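Local coordinates for protein beta-galactosidase (Trichoderma reesei, PDB 3OG2) that probably hydrolyses terminal non-reducing beta-D-galactose residues of beta-D-galactosides, as a secreted glycoprotein of glycoside hydrolase family 35, at residues A[848-858]-A[994-1003]; A[327-335]-A[836-844]. One frame throughout, in Å; residues are numbered along the deposited sequence.

Interaction 1: residues A[848-858]-A[994-1003]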
ATOM      1  N   GLU A 848     -14.373  -5.403  24.758  1.00  9.01           N
ATOM      2  CA  GLU A 848     -13.353  -4.385  24.442  1.00  9.59           C
ATOM      3  C   GLU A 848     -13.260  -3.348  25.555  1.00  7.91           C
ATOM      4  O   GLU A 848     -12.166  -2.949  25.958  1.00  8.64           O
ATOM      5  CB  GLU A 848     -13.730  -3.690  23.103  1.00  9.69           C
ATOM      6  CG  GLU A 848     -13.800  -4.657  21.927  1.00 11.08           C
ATOM      7  CD  GLU A 848     -14.192  -3.943  20.639  1.00 10.60           C
ATOM      8  OE1 GLU A 848     -15.392  -3.535  20.477  1.00 10.43           O
ATOM      9  OE2 GLU A 848     -13.288  -3.813  19.774  1.00 12.05           O
ATOM     10  N   ARG A 849     -14.458  -2.913  26.041  1.00  7.71           N
ATOM     11  CA  ARG A 849     -14.451  -1.893  27.073  1.00  7.59           C
ATOM     12  C   ARG A 849     -13.709  -2.397  28.302  1.00  8.00           C
ATOM     13  O   ARG A 849     -13.042  -1.609  28.981  1.00  9.56           O
ATOM     14  CB  ARG A 849     -15.886  -1.515  27.494  1.00  7.98           C
ATOM     15  CG  ARG A 849     -16.693  -0.965  26.292  1.00  8.07           C
ATOM     16  CD  ARG A 849     -18.003  -0.366  26.768  1.00  9.29           C
ATOM     17  NE  ARG A 849     -18.845  -1.172  27.650  1.00  9.42           N
ATOM     18  CZ  ARG A 849     -19.953  -1.827  27.342  1.00  8.62           C
ATOM     19  NH1 ARG A 849     -20.419  -1.912  26.097  1.00  9.16           N
ATOM     20  NH2 ARG A 849     -20.628  -2.452  28.294  1.00  9.57           N
ATOM     21  N   GLN A 850     -13.815  -3.685  28.618  1.00  8.98           N
ATOM     22  CA  GLN A 850     -13.176  -4.217  29.819  1.00  9.58           C
ATOM     23  C   GLN A 850     -11.690  -4.491  29.576  1.00  9.32           C
ATOM     24  O   GLN A 850     -10.962  -4.740  30.536  1.00 11.63           O
ATOM     25  CB  GLN A 850     -13.806  -5.559  30.215  1.00 11.76           C
ATOM     26  CG  GLN A 850     -15.336  -5.451  30.429  1.00 14.67           C
ATOM     27  CD  GLN A 850     -15.529  -4.974  31.874  1.00 29.13           C
ATOM     28  OE1 GLN A 850     -15.134  -5.638  32.847  1.00 29.42           O
ATOM     29  NE2 GLN A 850     -16.058  -3.802  32.029  1.00 18.12           N
ATOM     30  N   GLY A 851     -11.229  -4.475  28.335  1.00  9.51           N
ATOM     31  CA  GLY A 851      -9.834  -4.847  28.088  1.00 10.08           C
ATOM     32  C   GLY A 851      -9.655  -6.360  27.950  1.00  9.07           C
ATOM     33  O   GLY A 851      -8.505  -6.818  27.993  1.00 10.62           O
ATOM     34  N   PHE A 852     -10.741  -7.129  27.810  1.00  9.43           N
ATOM     35  CA  PHE A 852     -10.629  -8.594  27.774  1.00  9.86           C
ATOM     36  C   PHE A 852      -9.999  -9.097  26.493  1.00  9.91           C
ATOM     37  O   PHE A 852      -9.622 -10.267  26.459  1.00 11.21           O
ATOM     38  CB  PHE A 852     -11.973  -9.287  27.949  1.00 10.29           C
ATOM     39  CG  PHE A 852     -12.589  -9.127  29.325  1.00 11.23           C
ATOM     40  CD1 PHE A 852     -11.844  -8.671  30.408  1.00 12.06           C
ATOM     41  CD2 PHE A 852     -13.930  -9.426  29.508  1.00 13.08           C
ATOM     42  CE1 PHE A 852     -12.455  -8.549  31.673  1.00 12.85           C
ATOM     43  CE2 PHE A 852     -14.525  -9.359  30.760  1.00 14.55           C
ATOM     44  CZ  PHE A 852     -13.781  -8.913  31.841  1.00 14.38           C
ATOM     45  N   HIS A 853      -9.815  -8.285  25.466  1.00  9.67           N
ATOM     46  CA  HIS A 853      -9.059  -8.610  24.281  1.00  9.55           C
ATOM     47  C   HIS A 853      -7.555  -8.516  24.468  1.00 10.34           C
ATOM     48  O   HIS A 853      -6.810  -8.847  23.518  1.00 11.13           O
ATOM     49  CB  HIS A 853      -9.472  -7.664  23.130  1.00 10.05           C
ATOM     50  CG  HIS A 853      -9.236  -6.230  23.466  1.00  9.87           C
ATOM     51  ND1 HIS A 853      -8.307  -5.382  22.894  1.00 12.55           N
ATOM     52  CD2 HIS A 853      -9.933  -5.527  24.386  1.00  8.96           C
ATOM     53  CE1 HIS A 853      -8.458  -4.178  23.491  1.00  9.02           C
ATOM     54  NE2 HIS A 853      -9.428  -4.289  24.393  1.00 12.71           N
ATOM     55  N   LEU A 854      -7.090  -8.043  25.600  1.00  9.98           N
ATOM     56  CA  LEU A 854      -5.666  -7.842  25.786  1.00 10.56           C
ATOM     57  C   LEU A 854      -4.954  -9.114  26.218  1.00 10.64           C
ATOM     58  O   LEU A 854      -5.619 -10.037  26.701  1.00 12.19           O
ATOM     59  CB  LEU A 854      -5.414  -6.712  26.814  1.00 12.26           C
ATOM     60  CG  LEU A 854      -5.982  -5.350  26.385  1.00 14.38           C
ATOM     61  CD1 LEU A 854      -5.922  -4.389  27.572  1.00 15.76           C
ATOM     62  CD2 LEU A 854      -5.234  -4.817  25.198  1.00 16.81           C
ATOM     63  N   PRO A 855      -3.644  -9.195  26.009  1.00 11.09           N
ATOM     64  CA  PRO A 855      -2.929 -10.430  26.387  1.00 13.57           C
ATOM     65  C   PRO A 855      -3.116 -10.742  27.862  1.00 13.42           C
ATOM     66  O   PRO A 855      -3.208  -9.865  28.735  1.00 14.10           O
ATOM     67  CB  PRO A 855      -1.479 -10.094  26.099  1.00 15.67           C
ATOM     68  CG  PRO A 855      -1.560  -9.069  25.009  1.00 12.73           C
ATOM     69  CD  PRO A 855      -2.791  -8.240  25.285  1.00 12.38           C
ATOM     70  N   SER A 856      -3.135 -12.038  28.170  1.00 15.57           N
ATOM     71  CA  SER A 856      -3.272 -12.520  29.555  1.00 15.81           C
ATOM     72  C   SER A 856      -4.544 -12.003  30.237  1.00 15.29           C
ATOM     73  O   SER A 856      -4.559 -11.349  31.287  1.00 15.10           O
ATOM     74  CB  SER A 856      -2.051 -12.105  30.388  1.00 18.84           C
ATOM     75  OG  SER A 856      -0.878 -12.664  29.882  1.00 23.94           O
ATOM     76  N   PRO A 857      -5.694 -12.281  29.645  1.00 14.85           N
ATOM     77  CA  PRO A 857      -6.956 -11.761  30.186  1.00 15.18           C
ATOM     78  C   PRO A 857      -7.321 -12.485  31.480  1.00 15.94           C
ATOM     79  O   PRO A 857      -6.735 -13.558  31.746  1.00 17.49           O
ATOM     80  CB  PRO A 857      -7.968 -12.144  29.093  1.00 15.46           C
ATOM     81  CG  PRO A 857      -7.372 -13.414  28.511  1.00 16.74           C
ATOM     82  CD  PRO A 857      -5.887 -13.141  28.449  1.00 15.75           C
ATOM     83  N   PRO A 858      -8.262 -11.917  32.233  1.00 16.83           N
ATOM     84  CA  PRO A 858      -8.622 -12.521  33.539  1.00 16.57           C
ATOM     85  C   PRO A 858      -9.502 -13.743  33.351  1.00 17.32           C
ATOM     86  O   PRO A 858     -10.725 -13.616  33.212  1.00 17.14           O
ATOM     87  CB  PRO A 858      -9.379 -11.382  34.234  1.00 18.99           C
ATOM     88  CG  PRO A 858      -9.997 -10.575  33.099  1.00 16.57           C
ATOM     89  CD  PRO A 858      -9.056 -10.695  31.918  1.00 14.59           C
ATOM     90  N   PRO A 994       0.920  -3.748  25.818  1.00 16.17           N
ATOM     91  CA  PRO A 994       0.548  -4.024  27.204  1.00 15.54           C
ATOM     92  C   PRO A 994      -0.457  -5.147  27.367  1.00 14.58           C
ATOM     93  O   PRO A 994      -1.366  -5.333  26.570  1.00 14.28           O
ATOM     94  CB  PRO A 994      -0.101  -2.696  27.622  1.00 19.50           C
ATOM     95  CG  PRO A 994       0.779  -1.736  26.876  1.00 21.54           C
ATOM     96  CD  PRO A 994       0.779  -2.318  25.475  1.00 19.65           C
ATOM     97  N   HIS A 995      -0.241  -5.898  28.461  1.00 14.34           N
ATOM     98  CA  HIS A 995      -1.174  -6.956  28.797  1.00 13.32           C
ATOM     99  C   HIS A 995      -2.386  -6.414  29.533  1.00 12.87           C
ATOM    100  O   HIS A 995      -2.410  -5.242  29.959  1.00 15.87           O
ATOM    101  CB  HIS A 995      -0.448  -7.927  29.721  1.00 16.27           C
ATOM    102  CG  HIS A 995       0.634  -8.687  29.027  1.00 19.84           C
ATOM    103  ND1 HIS A 995       1.357  -8.414  27.900  1.00 23.34           N
ATOM    104  CD2 HIS A 995       1.085  -9.910  29.435  1.00 27.26           C
ATOM    105  CE1 HIS A 995       2.211  -9.379  27.629  1.00 30.94           C
ATOM    106  NE2 HIS A 995       2.057 -10.307  28.564  1.00 37.22           N
ATOM    107  N   PHE A 996      -3.395  -7.289  29.697  1.00 13.56           N
ATOM    108  CA  PHE A 996      -4.565  -6.892  30.460  1.00 12.91           C
ATOM    109  C   PHE A 996      -4.188  -6.365  31.837  1.00 13.97           C
ATOM    110  O   PHE A 996      -3.393  -6.985  32.531  1.00 17.59           O
ATOM    111  CB  PHE A 996      -5.505  -8.098  30.575  1.00 13.37           C
ATOM    112  CG  PHE A 996      -6.632  -7.838  31.584  1.00 13.50           C
ATOM    113  CD1 PHE A 996      -7.754  -7.140  31.197  1.00 12.59           C
ATOM    114  CD2 PHE A 996      -6.564  -8.298  32.888  1.00 15.30           C
ATOM    115  CE1 PHE A 996      -8.780  -6.863  32.077  1.00 12.96           C
ATOM    116  CE2 PHE A 996      -7.560  -7.993  33.777  1.00 15.39           C
ATOM    117  CZ  PHE A 996      -8.699  -7.291  33.394  1.00 13.77           C
ATOM    118  N   LYS A 997      -4.852  -5.313  32.264  1.00 14.67           N
ATOM    119  CA  LYS A 997      -4.857  -4.786  33.617  1.00 16.77           C
ATOM    120  C   LYS A 997      -6.284  -4.325  33.850  1.00 15.74           C
ATOM    121  O   LYS A 997      -6.889  -3.685  33.006  1.00 18.47           O
ATOM    122  CB  LYS A 997      -3.921  -3.596  33.781  1.00 23.64           C
ATOM    123  CG  LYS A 997      -2.472  -3.898  34.099  1.00 42.53           C
ATOM    124  CD  LYS A 997      -1.624  -2.679  33.754  1.00 53.95           C
ATOM    125  CE  LYS A 997      -2.094  -1.451  34.525  1.00 63.62           C
ATOM    126  NZ  LYS A 997      -1.097  -1.059  35.577  1.00 79.46           N
ATOM    127  N   LYS A 998      -6.835  -4.636  35.008  1.00 16.14           N
ATOM    128  CA  LYS A 998      -8.177  -4.233  35.339  1.00 17.06           C
ATOM    129  C   LYS A 998      -8.355  -2.726  35.166  1.00 15.19           C
ATOM    130  O   LYS A 998      -7.557  -1.912  35.651  1.00 16.74           O
ATOM    131  CB  LYS A 998      -8.408  -4.658  36.784  1.00 22.53           C
ATOM    132  CG  LYS A 998      -9.714  -4.086  37.269  1.00 25.42           C
ATOM    133  CD  LYS A 998     -10.837  -5.024  36.906  1.00 26.43           C
ATOM    134  CE  LYS A 998     -12.007  -4.625  37.817  1.00 28.59           C
ATOM    135  NZ  LYS A 998     -13.266  -5.136  37.227  1.00 31.96           N
ATOM    136  N   ARG A 999      -9.404  -2.360  34.415  1.00 12.57           N
ATOM    137  CA  ARG A 999      -9.611  -0.926  34.132  1.00 12.09           C
ATOM    138  C   ARG A 999     -10.518  -0.263  35.161  1.00 13.49           C
ATOM    139  O   ARG A 999     -11.664  -0.703  35.409  1.00 19.76           O
ATOM    140  CB  ARG A 999     -10.295  -0.779  32.766  1.00 11.96           C
ATOM    141  CG  ARG A 999      -9.316  -1.251  31.654  1.00 11.58           C
ATOM    142  CD  ARG A 999     -10.011  -1.180  30.308  1.00 10.38           C
ATOM    143  NE  ARG A 999      -9.003  -1.337  29.252  1.00 10.24           N
ATOM    144  CZ  ARG A 999      -9.258  -1.125  27.962  1.00  8.89           C
ATOM    145  NH1 ARG A 999     -10.481  -0.785  27.559  1.00 10.99           N
ATOM    146  NH2 ARG A 999      -8.296  -1.245  27.094  1.00 11.80           N
ATOM    147  N   HIS A1000     -10.028   0.806  35.768  1.00 12.86           N
ATOM    148  CA  HIS A1000     -10.848   1.543  36.739  1.00 13.46           C
ATOM    149  C   HIS A1000     -11.908   2.303  35.948  1.00 12.93           C
ATOM    150  O   HIS A1000     -11.669   2.880  34.851  1.00 17.88           O
ATOM    151  CB  HIS A1000      -9.964   2.436  37.598  1.00 18.70           C
ATOM    152  CG  HIS A1000      -8.966   1.685  38.464  1.00 20.39           C
ATOM    153  ND1 HIS A1000      -8.711   1.989  39.776  1.00 22.78           N
ATOM    154  CD2 HIS A1000      -8.124   0.653  38.193  1.00 22.66           C
ATOM    155  CE1 HIS A1000      -7.772   1.177  40.286  1.00 22.30           C
ATOM    156  NE2 HIS A1000      -7.393   0.333  39.339  1.00 24.48           N
ATOM    157  N   GLY A1001     -13.109   2.326  36.487  1.00 13.46           N
ATOM    158  CA  GLY A1001     -14.178   3.076  35.830  1.00 15.36           C
ATOM    159  C   GLY A1001     -14.794   2.340  34.674  1.00 14.31           C
ATOM    160  O   GLY A1001     -15.598   2.934  33.960  1.00 17.76           O
ATOM    161  N   ALA A1002     -14.437   1.080  34.425  1.00 12.98           N
ATOM    162  CA  ALA A1002     -15.038   0.402  33.296  1.00 12.34           C
ATOM    163  C   ALA A1002     -16.506   0.103  33.547  1.00 13.50           C
ATOM    164  O   ALA A1002     -17.011   0.122  34.683  1.00 13.96           O
ATOM    165  CB  ALA A1002     -14.289  -0.896  33.042  1.00 13.16           C
ATOM    166  N   TYR A1003     -17.193  -0.176  32.452  1.00 12.72           N
ATOM    167  CA  TYR A1003     -18.616  -0.512  32.473  1.00 15.01           C
ATOM    168  C   TYR A1003     -18.893  -1.406  31.249  1.00 15.26           C
ATOM    169  O   TYR A1003     -17.999  -1.466  30.387  1.00 15.00           O
ATOM    170  CB  TYR A1003     -19.506   0.746  32.514  1.00 16.56           C
ATOM    171  CG  TYR A1003     -19.321   1.676  31.359  1.00 14.66           C
ATOM    172  CD1 TYR A1003     -19.862   1.461  30.099  1.00 13.69           C
ATOM    173  CD2 TYR A1003     -18.594   2.826  31.529  1.00 14.77           C
ATOM    174  CE1 TYR A1003     -19.699   2.322  29.040  1.00 12.23           C
ATOM    175  CE2 TYR A1003     -18.399   3.724  30.486  1.00 14.70           C
ATOM    176  CZ  TYR A1003     -18.963   3.455  29.245  1.00 12.02           C
ATOM    177  OH  TYR A1003     -18.750   4.323  28.199  1.00 13.16           O
ATOM    178  OXT TYR A1003     -20.080  -2.000  31.049  1.00 22.46           O
TER
HETATM  179  O   HOH W   1     -11.230  -4.211  33.223  1.00 14.55           O
HETATM  180  O   HOH W   2      -2.572  -9.479  32.371  1.00 24.88           O
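P858 sets its CD over the centre of one face of the F996 ring, 3.5 Å from the centroid, a CH-pi contact. At the rim of that ring, F996 CE1 stands 3.4 Å from Q850 O, in the ring plane, and F996 CE1 in turn meets the edge of the F852 ring, one face of which lies under Q850 CB. CG anti to the backbone N (chi1 169°) carries the F996 ring out to P858 and up to the Q850 and G851 carbonyls. P855 CB packs over the H995 face, 3.9 Å from the ring centroid. G851 CA sits centrally over the R999 guanidinium; a CB on G851 would collide with R999 NE. This glycine closes helix 846-850 in a Schellman motif, the chain then turns through 851-854, and the C-terminal tail 994-1003 runs along the helix end and the loop leaving it. R999 NH1 bonds R849 O at 3.0 Å from above the carbonyl plane, while the R999 NH2 has its partner in E842. Near the straight F996 N to P855 O bond (2.8 Å), water 2 links S856 O with F996 O. At the chain terminus R849 grips the Y1003 carboxylate side-on: NE gives a nearly linear bond (177°) to O, and NH2 a salt bridge of 2.8 Å to OXT; the same NH2 also pairs with E670. A methionine here would probably leave the terminal carboxylate and E670 without their shared positive partner, although T824 would still hold the Y1003 hydroxyl.

Interaction 2: residues A[327-335]-A[836-844]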
ATOM      1  N   GLY A 327      -0.238  -3.261   3.080  1.00  8.93           N
ATOM      2  CA  GLY A 327      -0.431  -3.536   4.492  1.00  8.32           C
ATOM      3  C   GLY A 327      -1.906  -3.783   4.862  1.00  7.45           C
ATOM      4  O   GLY A 327      -2.705  -4.298   4.050  1.00  8.35           O
ATOM      5  N   THR A 328      -2.231  -3.436   6.108  1.00  6.66           N
ATOM      6  CA  THR A 328      -3.493  -3.884   6.662  1.00  6.99           C
ATOM      7  C   THR A 328      -4.212  -2.759   7.380  1.00  6.84           C
ATOM      8  O   THR A 328      -3.560  -1.980   8.123  1.00  7.52           O
ATOM      9  CB  THR A 328      -3.206  -5.006   7.694  1.00  8.54           C
ATOM     10  OG1 THR A 328      -2.446  -6.044   6.985  1.00 10.17           O
ATOM     11  CG2 THR A 328      -4.467  -5.638   8.221  1.00  9.18           C
ATOM     12  N   ASN A 329      -5.531  -2.680   7.204  1.00  6.91           N
ATOM     13  CA  ASN A 329      -6.348  -1.728   7.968  1.00  6.76           C
ATOM     14  C   ASN A 329      -6.663  -2.332   9.343  1.00  6.51           C
ATOM     15  O   ASN A 329      -7.867  -2.622   9.641  1.00  7.20           O
ATOM     16  CB  ASN A 329      -7.635  -1.427   7.198  1.00  6.12           C
ATOM     17  CG  ASN A 329      -7.370  -0.867   5.835  1.00  6.50           C
ATOM     18  OD1 ASN A 329      -6.561   0.064   5.684  1.00  7.22           O
ATOM     19  ND2 ASN A 329      -7.991  -1.452   4.803  1.00  7.14           N
ATOM     20  N   TRP A 330      -5.647  -2.544  10.157  1.00  6.30           N
ATOM     21  CA  TRP A 330      -5.871  -3.079  11.493  1.00  7.26           C
ATOM     22  C   TRP A 330      -6.536  -2.044  12.357  1.00  7.16           C
ATOM     23  O   TRP A 330      -6.568  -0.834  12.063  1.00  6.99           O
ATOM     24  CB  TRP A 330      -4.492  -3.557  12.058  1.00  7.33           C
ATOM     25  CG  TRP A 330      -3.602  -2.362  12.307  1.00  7.03           C
ATOM     26  CD1 TRP A 330      -2.781  -1.730  11.424  1.00  7.23           C
ATOM     27  CD2 TRP A 330      -3.489  -1.668  13.561  1.00  7.62           C
ATOM     28  NE1 TRP A 330      -2.165  -0.683  12.049  1.00  7.07           N
ATOM     29  CE2 TRP A 330      -2.580  -0.602  13.358  1.00  7.67           C
ATOM     30  CE3 TRP A 330      -4.086  -1.814  14.825  1.00  7.83           C
ATOM     31  CZ2 TRP A 330      -2.234   0.296  14.370  1.00  7.99           C
ATOM     32  CZ3 TRP A 330      -3.737  -0.924  15.825  1.00  8.08           C
ATOM     33  CH2 TRP A 330      -2.841   0.091  15.586  1.00  8.65           C
ATOM     34  N   GLY A 331      -7.107  -2.511  13.480  1.00  7.20           N
ATOM     35  CA  GLY A 331      -7.567  -1.558  14.514  1.00  8.03           C
ATOM     36  C   GLY A 331      -8.563  -0.530  14.001  1.00  6.14           C
ATOM     37  O   GLY A 331      -8.495   0.622  14.418  1.00  7.23           O
ATOM     38  N   ASN A 332      -9.494  -0.910  13.140  1.00  6.40           N
ATOM     39  CA  ASN A 332     -10.545  -0.025  12.636  1.00  7.16           C
ATOM     40  C   ASN A 332      -9.983   1.186  11.905  1.00  5.92           C
ATOM     41  O   ASN A 332     -10.740   2.187  11.735  1.00  7.79           O
ATOM     42  CB  ASN A 332     -11.462   0.437  13.776  1.00  7.74           C
ATOM     43  CG  ASN A 332     -12.085  -0.751  14.472  1.00  7.93           C
ATOM     44  OD1 ASN A 332     -12.757  -1.588  13.830  1.00  8.88           O
ATOM     45  ND2 ASN A 332     -11.905  -0.782  15.778  1.00  8.31           N
ATOM     46  N   LEU A 333      -8.751   1.164  11.412  1.00  6.33           N
ATOM     47  CA  LEU A 333      -8.253   2.448  10.815  1.00  6.30           C
ATOM     48  C   LEU A 333      -8.864   2.684   9.460  1.00  5.78           C
ATOM     49  O   LEU A 333      -8.733   3.820   8.974  1.00  7.17           O
ATOM     50  CB  LEU A 333      -6.719   2.465  10.808  1.00  6.60           C
ATOM     51  CG  LEU A 333      -6.001   1.529   9.843  1.00  6.97           C
ATOM     52  CD1 LEU A 333      -5.837   2.146   8.449  1.00  8.08           C
ATOM     53  CD2 LEU A 333      -4.589   1.220  10.364  1.00  8.31           C
ATOM     54  N   GLY A 334      -9.457   1.694   8.784  1.00  6.45           N
ATOM     55  CA  GLY A 334      -9.957   1.859   7.447  1.00  7.15           C
ATOM     56  C   GLY A 334     -11.304   2.541   7.361  1.00  6.63           C
ATOM     57  O   GLY A 334     -12.063   2.635   8.307  1.00  8.05           O
ATOM     58  N   HIS A 335     -11.650   2.973   6.103  1.00  7.59           N
ATOM     59  CA  HIS A 335     -12.988   3.538   5.881  1.00  7.26           C
ATOM     60  C   HIS A 335     -14.007   2.494   5.497  1.00  6.75           C
ATOM     61  O   HIS A 335     -13.635   1.340   5.192  1.00  6.97           O
ATOM     62  CB  HIS A 335     -12.873   4.633   4.778  1.00  8.33           C
ATOM     63  CG  HIS A 335     -12.810   4.117   3.383  1.00  7.15           C
ATOM     64  ND1 HIS A 335     -13.340   4.861   2.335  1.00  8.77           N
ATOM     65  CD2 HIS A 335     -12.246   3.020   2.832  1.00  7.48           C
ATOM     66  CE1 HIS A 335     -13.124   4.203   1.218  1.00  9.67           C
ATOM     67  NE2 HIS A 335     -12.471   3.075   1.471  1.00  8.52           N
ATOM     68  N   PHE A 836      -0.967   2.616  23.842  1.00 10.22           N
ATOM     69  CA  PHE A 836      -0.013   1.918  22.987  1.00  9.83           C
ATOM     70  C   PHE A 836      -0.627   1.552  21.637  1.00  8.57           C
ATOM     71  O   PHE A 836       0.070   1.665  20.631  1.00 10.93           O
ATOM     72  CB  PHE A 836       0.432   0.654  23.726  1.00 10.93           C
ATOM     73  CG  PHE A 836       1.636   0.003  23.053  1.00 11.36           C
ATOM     74  CD1 PHE A 836       1.482  -0.906  22.004  1.00 11.90           C
ATOM     75  CD2 PHE A 836       2.937   0.304  23.492  1.00 15.38           C
ATOM     76  CE1 PHE A 836       2.543  -1.515  21.387  1.00 12.50           C
ATOM     77  CE2 PHE A 836       3.994  -0.361  22.868  1.00 17.80           C
ATOM     78  CZ  PHE A 836       3.839  -1.289  21.836  1.00 15.10           C
ATOM     79  N   ARG A 837      -1.853   1.056  21.630  1.00  8.51           N
ATOM     80  CA  ARG A 837      -2.456   0.562  20.371  1.00  7.70           C
ATOM     81  C   ARG A 837      -3.280   1.641  19.678  1.00  8.48           C
ATOM     82  O   ARG A 837      -3.702   1.392  18.534  1.00  9.29           O
ATOM     83  CB  ARG A 837      -3.284  -0.705  20.633  1.00  8.30           C
ATOM     84  CG  ARG A 837      -2.411  -1.824  21.245  1.00 10.40           C
ATOM     85  CD  ARG A 837      -3.177  -3.126  21.321  1.00 10.75           C
ATOM     86  NE  ARG A 837      -2.411  -4.226  21.950  1.00  9.37           N
ATOM     87  CZ  ARG A 837      -2.125  -4.291  23.241  1.00 10.18           C
ATOM     88  NH1 ARG A 837      -2.469  -3.377  24.136  1.00 11.75           N
ATOM     89  NH2 ARG A 837      -1.445  -5.335  23.699  1.00 11.93           N
ATOM     90  N   GLY A 838      -3.476   2.796  20.292  1.00  8.00           N
ATOM     91  CA  GLY A 838      -4.017   3.941  19.592  1.00  8.83           C
ATOM     92  C   GLY A 838      -5.515   4.092  19.734  1.00  7.79           C
ATOM     93  O   GLY A 838      -6.210   3.277  20.349  1.00  8.91           O
ATOM     94  N   PRO A 839      -6.007   5.193  19.161  1.00  7.17           N
ATOM     95  CA  PRO A 839      -7.358   5.653  19.454  1.00  7.42           C
ATOM     96  C   PRO A 839      -8.459   4.853  18.746  1.00  7.40           C
ATOM     97  O   PRO A 839      -9.616   5.067  19.112  1.00  8.79           O
ATOM     98  CB  PRO A 839      -7.378   7.116  18.926  1.00  7.71           C
ATOM     99  CG  PRO A 839      -6.275   7.155  17.879  1.00  9.61           C
ATOM    100  CD  PRO A 839      -5.215   6.183  18.357  1.00  7.80           C
ATOM    101  N   LEU A 840      -8.164   4.035  17.745  1.00  7.08           N
ATOM    102  CA  LEU A 840      -9.220   3.403  16.935  1.00  7.36           C
ATOM    103  C   LEU A 840      -9.292   1.894  17.179  1.00  6.79           C
ATOM    104  O   LEU A 840     -10.301   1.283  16.815  1.00  7.53           O
ATOM    105  CB  LEU A 840      -8.983   3.657  15.447  1.00  8.37           C
ATOM    106  CG  LEU A 840      -8.833   5.149  15.081  1.00  8.43           C
ATOM    107  CD1 LEU A 840      -8.689   5.293  13.581  1.00 10.00           C
ATOM    108  CD2 LEU A 840     -10.044   5.950  15.586  1.00 10.59           C
ATOM    109  N   ASN A 841      -8.281   1.303  17.831  1.00  7.11           N
ATOM    110  CA  ASN A 841      -8.205  -0.154  17.921  1.00  7.57           C
ATOM    111  C   ASN A 841      -9.430  -0.821  18.516  1.00  8.34           C
ATOM    112  O   ASN A 841      -9.863  -1.864  18.013  1.00  9.29           O
ATOM    113  CB  ASN A 841      -6.905  -0.505  18.713  1.00  8.40           C
ATOM    114  CG  ASN A 841      -6.653  -2.014  18.740  1.00  8.37           C
ATOM    115  OD1 ASN A 841      -6.469  -2.608  17.664  1.00  9.23           O
ATOM    116  ND2 ASN A 841      -6.636  -2.600  19.927  1.00  8.01           N
ATOM    117  N   GLU A 842      -9.948  -0.224  19.608  1.00  8.34           N
ATOM    118  CA  GLU A 842     -11.109  -0.774  20.282  1.00 10.67           C
ATOM    119  C   GLU A 842     -12.414  -0.113  19.896  1.00  9.57           C
ATOM    120  O   GLU A 842     -12.453   1.123  19.836  1.00 11.55           O
ATOM    121  CB  GLU A 842     -11.143  -0.419  21.770  1.00 20.75           C
ATOM    122  CG  GLU A 842      -9.986  -0.917  22.480  1.00 21.25           C
ATOM    123  CD  GLU A 842      -9.898  -0.551  23.962  1.00 14.24           C
ATOM    124  OE1 GLU A 842     -10.761   0.010  24.710  1.00 12.64           O
ATOM    125  OE2 GLU A 842      -8.783  -0.938  24.375  1.00 14.06           O
ATOM    126  N   GLY A 843     -13.446  -0.903  19.725  1.00  9.66           N
ATOM    127  CA  GLY A 843     -14.800  -0.348  19.682  1.00 10.39           C
ATOM    128  C   GLY A 843     -15.470  -0.437  21.049  1.00  8.75           C
ATOM    129  O   GLY A 843     -14.778  -0.557  22.093  1.00  9.35           O
ATOM    130  N   GLY A 844     -16.816  -0.400  21.035  1.00  8.37           N
ATOM    131  CA  GLY A 844     -17.588  -0.257  22.261  1.00  8.68           C
ATOM    132  C   GLY A 844     -18.146  -1.577  22.795  1.00  7.99           C
ATOM    133  O   GLY A 844     -18.946  -1.479  23.737  1.00  9.25           O
TER
HETATM  134  O   HOH W   3     -12.136  -3.305  17.237  1.00 12.07           O
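N332 and L840 make the tight part of this contact: N332 ND2 donates to L840 O at 2.8 Å, nearly straight (172°), with the donor in the carbonyl plane and the acceptor in the amide plane, an alignment that helps to hold the N332 amide in its rotation. Beside it the backbones press close, G331 CA and N841 CA being 3.7 Å apart, and L840 CB touches G331 O at 3.2 Å. A side chain on G331 would run into the W330 ring and crowd N841 OD1. W330 to L333 form a type I' beta turn, in a loop after strand 318-321 of the family 35 TIM barrel, and its tip meets the loop that leads to helix 846-850. With CG between the backbone N and the carbonyl carbon (chi1 68°), W330 brings the six-membered edge of its indole to R837 O, 3.3 Å from CH2; N841 OD1 also lies in the ring plane, while W330 NE1 bonds F50 O and N841 OD1 takes the backbone N of Q927. Packing is looser where L333 CB faces L840 CD1, 4.4 Å away; the L333 side chain is about 8 Å from those of A121 and E122, which bind beta-D-galactose. On the more open flank, around partly exposed N332, water 3 bridges N332 ND2 and N841 O.

Overall arrangement
Interaction 2 comes first and interaction 1 second in chain order, their centres about 17 Å apart on the same side of the chain's centre. Helix 846-850 begins two residues after segment 836-844, so the barrel loop 327-335 and the C-terminal tail 994-1003 are tied to neighbouring pieces of one connection. The two contacts also touch: R999 NH2 makes a salt bridge with E842 OE2 (2.8 Å), and R849 NH1 probably bonds G844 O. Interaction 2 is buried nearer the middle of the molecule and joins the TIM barrel to this connection; interaction 1 lies farther out and fastens the chain end onto the turn that follows helix 846-850.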